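Local structure of B-type flagellar hook-associated protein 2 (Pseudomonas aeruginosa, 5FHY) at residues S47-Q52 with L148-A153; L67-G72 with K128-E133; T74-I79 with K100-S105. The protein caps the tip of the growing flagellar filament, helping flagellin subunits polymerise there and keeping them from leaking out of the central channel. One frame throughout, in Å; residues are numbered along the deposited sequence.

Contact 1: residues S47-Q52 with L148-A153; sequences SKIALQ and LAFDPA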
loop_
_atom_site.group_PDB
_atom_site.type_symbol
_atom_site.label_atom_id
_atom_site.label_comp_id
_atom_site.label_asym_id
_atom_site.label_seq_id
_atom_site.Cartn_x
_atom_site.Cartn_y
_atom_site.Cartn_z
ATOM N N SER B 47 -23.241 -44.220 -30.422
ATOM C CA SER B 47 -22.795 -45.604 -30.453
ATOM C C SER B 47 -21.289 -45.711 -30.264
ATOM O O SER B 47 -20.525 -44.881 -30.763
ATOM C CB SER B 47 -23.203 -46.268 -31.769
ATOM O OG SER B 47 -22.808 -47.628 -31.797
ATOM N N LYS B 48 -20.874 -46.748 -29.545
ATOM C CA LYS B 48 -19.463 -47.056 -29.353
ATOM C C LYS B 48 -19.332 -48.559 -29.154
ATOM O O LYS B 48 -19.880 -49.125 -28.204
ATOM C CB LYS B 48 -18.877 -46.289 -28.161
ATOM C CG LYS B 48 -17.419 -46.630 -27.851
ATOM C CD LYS B 48 -16.807 -45.678 -26.827
ATOM C CE LYS B 48 -15.381 -46.086 -26.469
ATOM N NZ LYS B 48 -14.761 -45.198 -25.444
ATOM N N ILE B 49 -18.619 -49.208 -30.068
ATOM C CA ILE B 49 -18.516 -50.657 -30.041
ATOM C C ILE B 49 -17.071 -51.117 -30.010
ATOM O O ILE B 49 -16.150 -50.344 -30.278
ATOM C CB ILE B 49 -19.203 -51.287 -31.266
ATOM C CG1 ILE B 49 -18.378 -51.038 -32.531
ATOM C CG2 ILE B 49 -20.615 -50.744 -31.427
ATOM C CD1 ILE B 49 -18.865 -51.794 -33.739
ATOM N N ALA B 50 -16.883 -52.391 -29.689
ATOM C CA ALA B 50 -15.559 -52.998 -29.686
ATOM C C ALA B 50 -15.632 -54.316 -30.438
ATOM O O ALA B 50 -16.452 -55.175 -30.120
ATOM C CB ALA B 50 -15.059 -53.210 -28.269
ATOM N N LEU B 51 -14.777 -54.477 -31.440
ATOM C CA LEU B 51 -14.800 -55.685 -32.260
ATOM C C LEU B 51 -14.008 -56.793 -31.578
ATOM O O LEU B 51 -13.483 -56.593 -30.486
ATOM C CB LEU B 51 -14.256 -55.405 -33.665
ATOM C CG LEU B 51 -14.900 -54.224 -34.398
ATOM C CD1 LEU B 51 -14.243 -54.002 -35.747
ATOM C CD2 LEU B 51 -16.410 -54.428 -34.548
ATOM N N GLN B 52 -13.942 -57.961 -32.211
ATOM C CA GLN B 52 -13.222 -59.094 -31.637
ATOM C C GLN B 52 -11.755 -58.760 -31.415
ATOM O O GLN B 52 -11.163 -58.001 -32.184
ATOM C CB GLN B 52 -13.331 -60.327 -32.540
ATOM C CG GLN B 52 -14.622 -61.108 -32.393
ATOM C CD GLN B 52 -14.645 -62.376 -33.228
ATOM O OE1 GLN B 52 -13.676 -63.136 -33.251
ATOM N NE2 GLN B 52 -15.759 -62.611 -33.920
ATOM N N LEU B 148 -14.410 -59.434 -37.832
ATOM C CA LEU B 148 -14.567 -58.005 -37.585
ATOM C C LEU B 148 -16.013 -57.573 -37.802
ATOM O O LEU B 148 -16.328 -56.386 -37.742
ATOM C CB LEU B 148 -13.639 -57.189 -38.486
ATOM C CG LEU B 148 -12.131 -57.291 -38.252
ATOM C CD1 LEU B 148 -11.406 -56.237 -39.071
ATOM C CD2 LEU B 148 -11.793 -57.154 -36.773
ATOM N N ALA B 149 -16.892 -58.542 -38.038
ATOM C CA ALA B 149 -18.295 -58.236 -38.275
ATOM C C ALA B 149 -18.966 -57.866 -36.958
ATOM O O ALA B 149 -18.583 -58.351 -35.895
ATOM C CB ALA B 149 -19.006 -59.417 -38.940
ATOM N N PHE B 150 -19.964 -56.994 -37.036
ATOM C CA PHE B 150 -20.674 -56.535 -35.850
ATOM C C PHE B 150 -22.124 -56.229 -36.206
ATOM O O PHE B 150 -22.408 -55.344 -37.015
ATOM C CB PHE B 150 -19.988 -55.297 -35.257
ATOM C CG PHE B 150 -20.471 -54.923 -33.872
ATOM C CD1 PHE B 150 -19.817 -55.391 -32.741
ATOM C CD2 PHE B 150 -21.560 -54.081 -33.703
ATOM C CE1 PHE B 150 -20.252 -55.040 -31.471
ATOM C CE2 PHE B 150 -21.996 -53.733 -32.436
ATOM C CZ PHE B 150 -21.338 -54.209 -31.322
ATOM N N ASP B 151 -23.041 -56.965 -35.596
ATOM C CA ASP B 151 -24.458 -56.730 -35.816
ATOM C C ASP B 151 -25.090 -56.279 -34.500
ATOM O O ASP B 151 -25.257 -57.079 -33.580
ATOM C CB ASP B 151 -25.139 -57.995 -36.356
ATOM C CG ASP B 151 -26.615 -57.791 -36.637
ATOM O OD1 ASP B 151 -27.034 -56.629 -36.826
ATOM O OD2 ASP B 151 -27.356 -58.796 -36.671
ATOM N N PRO B 152 -25.434 -54.984 -34.412
ATOM C CA PRO B 152 -26.020 -54.330 -33.231
ATOM C C PRO B 152 -27.303 -54.999 -32.736
ATOM O O PRO B 152 -27.676 -54.834 -31.576
ATOM C CB PRO B 152 -26.313 -52.914 -33.733
ATOM C CG PRO B 152 -25.328 -52.696 -34.811
ATOM C CD PRO B 152 -25.176 -54.021 -35.495
ATOM N N ALA B 153 -27.964 -55.749 -33.609
ATOM C CA ALA B 153 -29.188 -56.449 -33.242
ATOM C C ALA B 153 -28.891 -57.657 -32.359
ATOM O O ALA B 153 -29.741 -58.089 -31.581
ATOM C CB ALA B 153 -29.950 -56.878 -34.489
HETATM O O HOH W 1 -16.199 -58.052 -34.158
#
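Phe150, in the long loop between strands 130-136 and 165-166, packs against Ile49 and Leu51 on the segment of strand 48-50, an inner member of a four-stranded antiparallel sheet. Ile49 meets the aromatic ring tip to tip with two branches. Its CD1 lies over one face, 3.6 Å from the centroid of the Phe150 ring and 18° off the ring normal, which is a CH-pi contact; its CG2 closes on the far end, 3.4 Å from Phe150 CE2, a tight approach. A chi1 of 72° puts CG1 of Ile49 between the backbone N and the carbonyl carbon, and chi2 of 171° extends CD1 from it, so that both CD1 and CG2 reach the ring.

The loop has no regular structure of its own here. In this central fragment of FliD it lies between strand 48-50 on one side and strand 130-136 on the other, where Phe150 forms a backbone hydrogen bond with Val132 and packs on its side chain; the two strands belong to different sheets. Leu51 extends the apolar patch: its CD2 stands 3.7 Å from Phe150 CB, and its CD1 lies 4.1 Å from CD2 of Leu148, whose side chain it crosses at about a right angle. No direct hydrogen bond joins the two segments. A single water bridges them, accepting from Gln52 N at 3.0 Å and donating to Ala149 O at 3.0 Å. On the same strand, Lys48, which takes no part in the contact, makes a cation-pi interaction with Tyr36 of the second subunit.

Contact 2: residues L67-G72 with K128-E133; sequences LNISVG and KDIKVE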
loop_
_atom_site.group_PDB
_atom_site.type_symbol
_atom_site.label_atom_id
_atom_site.label_comp_id
_atom_site.label_asym_id
_atom_site.label_seq_id
_atom_site.Cartn_x
_atom_site.Cartn_y
_atom_site.Cartn_z
ATOM N N LEU B 67 -14.967 -54.115 -46.219
ATOM C CA LEU B 67 -15.674 -53.667 -45.021
ATOM C C LEU B 67 -16.730 -52.618 -45.354
ATOM O O LEU B 67 -16.413 -51.560 -45.895
ATOM C CB LEU B 67 -14.706 -53.088 -43.984
ATOM C CG LEU B 67 -13.709 -53.992 -43.256
ATOM C CD1 LEU B 67 -13.228 -53.309 -41.984
ATOM C CD2 LEU B 67 -14.302 -55.354 -42.957
ATOM N N ASN B 68 -17.986 -52.912 -45.036
ATOM C CA ASN B 68 -19.048 -51.929 -45.198
ATOM C C ASN B 68 -19.574 -51.511 -43.837
ATOM O O ASN B 68 -20.236 -52.286 -43.144
ATOM C CB ASN B 68 -20.186 -52.472 -46.065
ATOM C CG ASN B 68 -19.768 -52.686 -47.506
ATOM O OD1 ASN B 68 -19.635 -51.734 -48.274
ATOM N ND2 ASN B 68 -19.558 -53.941 -47.881
ATOM N N ILE B 69 -19.280 -50.272 -43.467
ATOM C CA ILE B 69 -19.616 -49.758 -42.150
ATOM C C ILE B 69 -20.740 -48.743 -42.278
ATOM O O ILE B 69 -20.696 -47.866 -43.134
ATOM C CB ILE B 69 -18.392 -49.110 -41.469
ATOM C CG1 ILE B 69 -17.263 -50.131 -41.310
ATOM C CG2 ILE B 69 -18.775 -48.508 -40.125
ATOM C CD1 ILE B 69 -15.974 -49.534 -40.781
ATOM N N SER B 70 -21.768 -48.881 -41.451
ATOM C CA SER B 70 -22.875 -47.937 -41.482
ATOM C C SER B 70 -23.327 -47.595 -40.074
ATOM O O SER B 70 -23.105 -48.358 -39.137
ATOM C CB SER B 70 -24.046 -48.504 -42.290
ATOM O OG SER B 70 -24.335 -49.838 -41.901
ATOM N N VAL B 71 -23.957 -46.437 -39.931
ATOM C CA VAL B 71 -24.574 -46.048 -38.672
ATOM C C VAL B 71 -25.998 -45.573 -38.970
ATOM O O VAL B 71 -26.227 -44.420 -39.333
ATOM C CB VAL B 71 -23.736 -44.959 -37.939
ATOM C CG1 VAL B 71 -23.238 -43.895 -38.918
ATOM C CG2 VAL B 71 -24.511 -44.350 -36.768
ATOM N N GLY B 72 -26.955 -46.486 -38.847
ATOM C CA GLY B 72 -28.333 -46.174 -39.175
ATOM C C GLY B 72 -28.543 -45.970 -40.664
ATOM O O GLY B 72 -28.185 -46.816 -41.483
ATOM N N LYS B 128 -29.076 -45.200 -34.126
ATOM C CA LYS B 128 -27.846 -44.745 -34.761
ATOM C C LYS B 128 -26.677 -45.599 -34.276
ATOM O O LYS B 128 -25.636 -45.079 -33.879
ATOM C CB LYS B 128 -27.583 -43.259 -34.481
ATOM C CG LYS B 128 -28.588 -42.301 -35.110
ATOM C CD LYS B 128 -29.820 -42.172 -34.237
ATOM C CE LYS B 128 -30.860 -41.241 -34.823
ATOM N NZ LYS B 128 -32.071 -41.209 -33.955
ATOM N N ASP B 129 -26.861 -46.915 -34.309
ATOM C CA ASP B 129 -25.820 -47.848 -33.891
ATOM C C ASP B 129 -24.823 -48.068 -35.022
ATOM O O ASP B 129 -25.188 -48.009 -36.193
ATOM C CB ASP B 129 -26.433 -49.189 -33.466
ATOM C CG ASP B 129 -27.231 -49.092 -32.170
ATOM O OD1 ASP B 129 -26.782 -48.406 -31.228
ATOM O OD2 ASP B 129 -28.315 -49.708 -32.099
ATOM N N ILE B 130 -23.567 -48.330 -34.668
ATOM C CA ILE B 130 -22.544 -48.620 -35.665
ATOM C C ILE B 130 -22.636 -50.085 -36.089
ATOM O O ILE B 130 -22.667 -50.977 -35.243
ATOM C CB ILE B 130 -21.121 -48.321 -35.139
ATOM C CG1 ILE B 130 -21.022 -46.884 -34.627
ATOM C CG2 ILE B 130 -20.082 -48.549 -36.234
ATOM C CD1 ILE B 130 -19.690 -46.564 -33.974
ATOM N N LYS B 131 -22.680 -50.329 -37.396
ATOM C CA LYS B 131 -22.762 -51.691 -37.918
ATOM C C LYS B 131 -21.600 -51.983 -38.861
ATOM O O LYS B 131 -21.196 -51.126 -39.650
ATOM C CB LYS B 131 -24.096 -51.919 -38.639
ATOM C CG LYS B 131 -24.278 -53.333 -39.173
ATOM C CD LYS B 131 -25.670 -53.567 -39.735
ATOM C CE LYS B 131 -25.911 -55.054 -39.978
ATOM N NZ LYS B 131 -27.272 -55.359 -40.508
ATOM N N VAL B 132 -21.069 -53.200 -38.770
ATOM C CA VAL B 132 -19.959 -53.633 -39.607
ATOM C C VAL B 132 -20.307 -54.921 -40.349
ATOM O O VAL B 132 -20.530 -55.962 -39.728
ATOM C CB VAL B 132 -18.678 -53.860 -38.783
ATOM C CG1 VAL B 132 -17.529 -54.255 -39.706
ATOM C CG2 VAL B 132 -18.324 -52.608 -37.985
ATOM N N GLU B 133 -20.372 -54.834 -41.675
ATOM C CA GLU B 133 -20.612 -55.997 -42.527
ATOM C C GLU B 133 -19.322 -56.422 -43.237
ATOM O O GLU B 133 -18.581 -55.576 -43.736
ATOM C CB GLU B 133 -21.703 -55.686 -43.554
ATOM C CG GLU B 133 -23.123 -55.754 -43.003
ATOM C CD GLU B 133 -24.143 -55.064 -43.899
ATOM O OE1 GLU B 133 -23.815 -54.006 -44.479
ATOM O OE2 GLU B 133 -25.278 -55.575 -44.014
HETATM O O HOH W 2 -26.979 -49.201 -37.586
#
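Ile69 and Val132 face each other across two antiparallel strands, 65-71 and 130-136, whose short segments here run at 161° with a closest axis approach of 4.6 Å. They form a non-hydrogen-bonded pair, flanked by the hydrogen-bonded pairs Asn68 with Glu133 and Ser70 with Lys131. Each flanking pair has two backbone bonds; the shortest of the four is Lys131 N to Ser70 O at 2.7 Å, whereas the straightest is Asn68 N to Glu133 O, with an N-H...O angle of 173°.

Ile69 can be followed outward from the backbone. Its CB is 3.9 Å from Lys131 O. CG2, anti to the backbone N, stays near that oxygen and also touches Ile130 CG2 at 4.1 Å, the two isoleucines lying side by side and pointing the same way. CG1 takes the other direction and comes 4.3 Å from Val132 CG2. The tip, CD1, turns from strand 130-136 and is 4.5 Å from Ile79 CD1 on strand 74-81, the neighbour on the other side of strand 65-71; the side chain also packs on Ile95 of helix 88-98 and Leu119 of strand 114-121.

Next to the Val71 end, a water accepts from Gly72 N and donates to Asp129 O at 2.6 Å. With Ile69, Val71, Ile130 and Val132 on one side and Asn68, Ser70, Lys131 and Glu133 on the other, this strand pair has one apolar and one polar face; segment 67-72 belongs to the flagellin hook IN motif. Backbone bonds fix the register, while the apolar face is turned to helix 88-98 and the neighbouring sheet.

Contact 3: residues T74-I79 with K100-S105; sequences TKLPAI and KEAGVS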
loop_
_atom_site.group_PDB
_atom_site.type_symbol
_atom_site.label_atom_id
_atom_site.label_comp_id
_atom_site.label_asym_id
_atom_site.label_seq_id
_atom_site.Cartn_x
_atom_site.Cartn_y
_atom_site.Cartn_z
ATOM N N THR B 74 -27.000 -43.574 -42.532
ATOM C CA THR B 74 -25.750 -43.274 -43.218
ATOM C C THR B 74 -24.896 -44.505 -43.493
ATOM O O THR B 74 -24.726 -45.359 -42.625
ATOM C CB THR B 74 -24.909 -42.280 -42.406
ATOM O OG1 THR B 74 -25.728 -41.175 -42.011
ATOM C CG2 THR B 74 -23.737 -41.771 -43.231
ATOM N N LYS B 75 -24.368 -44.597 -44.708
ATOM C CA LYS B 75 -23.437 -45.660 -45.049
ATOM C C LYS B 75 -22.066 -45.041 -45.285
ATOM O O LYS B 75 -21.963 -43.943 -45.829
ATOM C CB LYS B 75 -23.914 -46.429 -46.282
ATOM C CG LYS B 75 -25.228 -47.164 -46.064
ATOM C CD LYS B 75 -25.635 -47.990 -47.268
ATOM C CE LYS B 75 -24.666 -49.123 -47.547
ATOM N NZ LYS B 75 -25.111 -49.987 -48.677
ATOM N N LEU B 76 -21.014 -45.747 -44.890
ATOM C CA LEU B 76 -19.655 -45.294 -45.172
ATOM C C LEU B 76 -19.212 -45.855 -46.518
ATOM O O LEU B 76 -19.767 -46.851 -46.978
ATOM C CB LEU B 76 -18.693 -45.725 -44.057
ATOM C CG LEU B 76 -18.588 -44.845 -42.804
ATOM C CD1 LEU B 76 -19.879 -44.862 -41.993
ATOM C CD2 LEU B 76 -17.411 -45.274 -41.927
ATOM N N PRO B 77 -18.226 -45.211 -47.162
ATOM C CA PRO B 77 -17.592 -45.775 -48.358
ATOM C C PRO B 77 -17.150 -47.213 -48.120
ATOM O O PRO B 77 -16.627 -47.508 -47.044
ATOM C CB PRO B 77 -16.388 -44.863 -48.583
ATOM C CG PRO B 77 -16.816 -43.553 -48.033
ATOM C CD PRO B 77 -17.730 -43.852 -46.871
ATOM N N ALA B 78 -17.381 -48.094 -49.088
ATOM C CA ALA B 78 -16.924 -49.471 -48.965
ATOM C C ALA B 78 -15.408 -49.491 -48.834
ATOM O O ALA B 78 -14.698 -48.889 -49.639
ATOM C CB ALA B 78 -17.373 -50.291 -50.161
ATOM N N ILE B 79 -14.913 -50.189 -47.818
ATOM C CA ILE B 79 -13.478 -50.282 -47.601
ATOM C C ILE B 79 -12.927 -51.576 -48.174
ATOM O O ILE B 79 -13.322 -52.665 -47.761
ATOM C CB ILE B 79 -13.115 -50.206 -46.102
ATOM C CG1 ILE B 79 -13.478 -48.839 -45.521
ATOM C CG2 ILE B 79 -11.632 -50.489 -45.897
ATOM C CD1 ILE B 79 -13.033 -48.661 -44.090
ATOM N N LYS B 100 -14.833 -39.736 -41.695
ATOM C CA LYS B 100 -14.768 -38.333 -41.281
ATOM C C LYS B 100 -16.110 -37.646 -41.469
ATOM O O LYS B 100 -16.432 -36.673 -40.791
ATOM C CB LYS B 100 -13.710 -37.578 -42.080
ATOM C CG LYS B 100 -12.608 -38.444 -42.607
ATOM C CD LYS B 100 -12.192 -37.997 -43.993
ATOM C CE LYS B 100 -13.364 -38.096 -44.962
ATOM N NZ LYS B 100 -13.959 -39.466 -44.936
ATOM N N GLU B 101 -16.873 -38.162 -42.424
ATOM C CA GLU B 101 -18.140 -37.579 -42.830
ATOM C C GLU B 101 -19.239 -37.766 -41.789
ATOM O O GLU B 101 -19.932 -36.818 -41.422
ATOM C CB GLU B 101 -18.579 -38.206 -44.154
ATOM C CG GLU B 101 -18.435 -39.736 -44.198
ATOM C CD GLU B 101 -17.064 -40.216 -44.647
ATOM O OE1 GLU B 101 -16.053 -39.774 -44.058
ATOM O OE2 GLU B 101 -16.997 -41.040 -45.582
ATOM N N ALA B 102 -19.391 -39.003 -41.327
ATOM C CA ALA B 102 -20.495 -39.384 -40.455
ATOM C C ALA B 102 -20.136 -39.236 -38.982
ATOM O O ALA B 102 -21.002 -39.307 -38.111
ATOM C CB ALA B 102 -20.925 -40.810 -40.750
ATOM N N GLY B 103 -18.854 -39.029 -38.704
ATOM C CA GLY B 103 -18.403 -38.881 -37.335
ATOM C C GLY B 103 -18.050 -40.229 -36.749
ATOM O O GLY B 103 -18.232 -40.476 -35.557
ATOM N N VAL B 104 -17.533 -41.108 -37.597
ATOM C CA VAL B 104 -17.068 -42.405 -37.138
ATOM C C VAL B 104 -15.558 -42.380 -37.026
ATOM O O VAL B 104 -14.857 -42.108 -37.999
ATOM C CB VAL B 104 -17.493 -43.540 -38.087
ATOM C CG1 VAL B 104 -16.884 -44.868 -37.640
ATOM C CG2 VAL B 104 -19.012 -43.629 -38.165
ATOM N N SER B 105 -15.061 -42.650 -35.826
ATOM C CA SER B 105 -13.629 -42.686 -35.589
ATOM C C SER B 105 -13.267 -44.070 -35.088
ATOM O O SER B 105 -14.146 -44.877 -34.793
ATOM C CB SER B 105 -13.207 -41.614 -34.581
ATOM O OG SER B 105 -13.667 -41.928 -33.276
#
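Leu76 and Ala102 belong to a small apolar cluster that accounts for most of this contact, in which 219 Å² is buried between two segments of the flagellin hook IN motif. One methyl of Leu76 does the touching: CD1 lies 4.1 Å from Val104 CG2 and 4.4 Å from Ala102 CB. The CB of Leu76 does not head straight for the other segment; the side chain nears it through its end, with CD1 bent at chi2 67°. Thr74 approaches the same alanine with its methyl, Thr74 CG2 standing 3.9 Å from Ala102 CB. That methyl is anti to the backbone N, while the hydroxyl stays beside it.

The second kind of approach is polar against apolar. Glu101 and Pro77 reach toward each other tip to tip, and Glu101 OE2 comes 3.2 Å from Pro77 CD and 3.5 Å from Pro77 CG. The chain is bent: chi2 of -87° turns CD, and the carboxylate lies against the proline. No hydrogen bond is assigned; it is a close contact of a carboxylate oxygen with ring carbons. The other oxygen, Glu101 OE1, is modelled 2.3 Å from Lys100 NZ, an ion pair within the segment too short to be trusted in detail; Lys100 NZ also bonds to Gln97 O.

Main-chain hydrogen bonds contribute nothing between the segments, whose nearest CA atoms, those of Thr74 and Ala102, are 7.1 Å apart. Strand pairing is directed outward instead: Leu76 bonds to Ile69 of strand 65-71, and Ser105 to Ser120 of strand 114-121. The contact therefore joins strands 74-81 and 104-111, each outermost in its own sheet within this chain, through side chains near the turn that follows helix 88-98, the helix on which Ile79 packs.

The three contacts lie on the same side of the chain's centre and are nested along it, contact 3 inside contact 2 and contact 2 inside contact 1. Contact 1 is fully buried, whereas contacts 2 and 3 are partly buried and include exposed residues. Contact 2 is the backbone-bonded one; contacts 1 and 3 have no direct hydrogen bond and rest mainly on side chains, contact 1 with a bridging water as well. Contact 2 also touches both others, through probable hydrogen bonds of Ser47 OG with Ile130 N and of Leu67 N with Ile79 O. Contacts 1 and 3 reach a common sheet, through strands 48-50 and 104-111, but do not touch, their nearest atoms being about 7 Å apart.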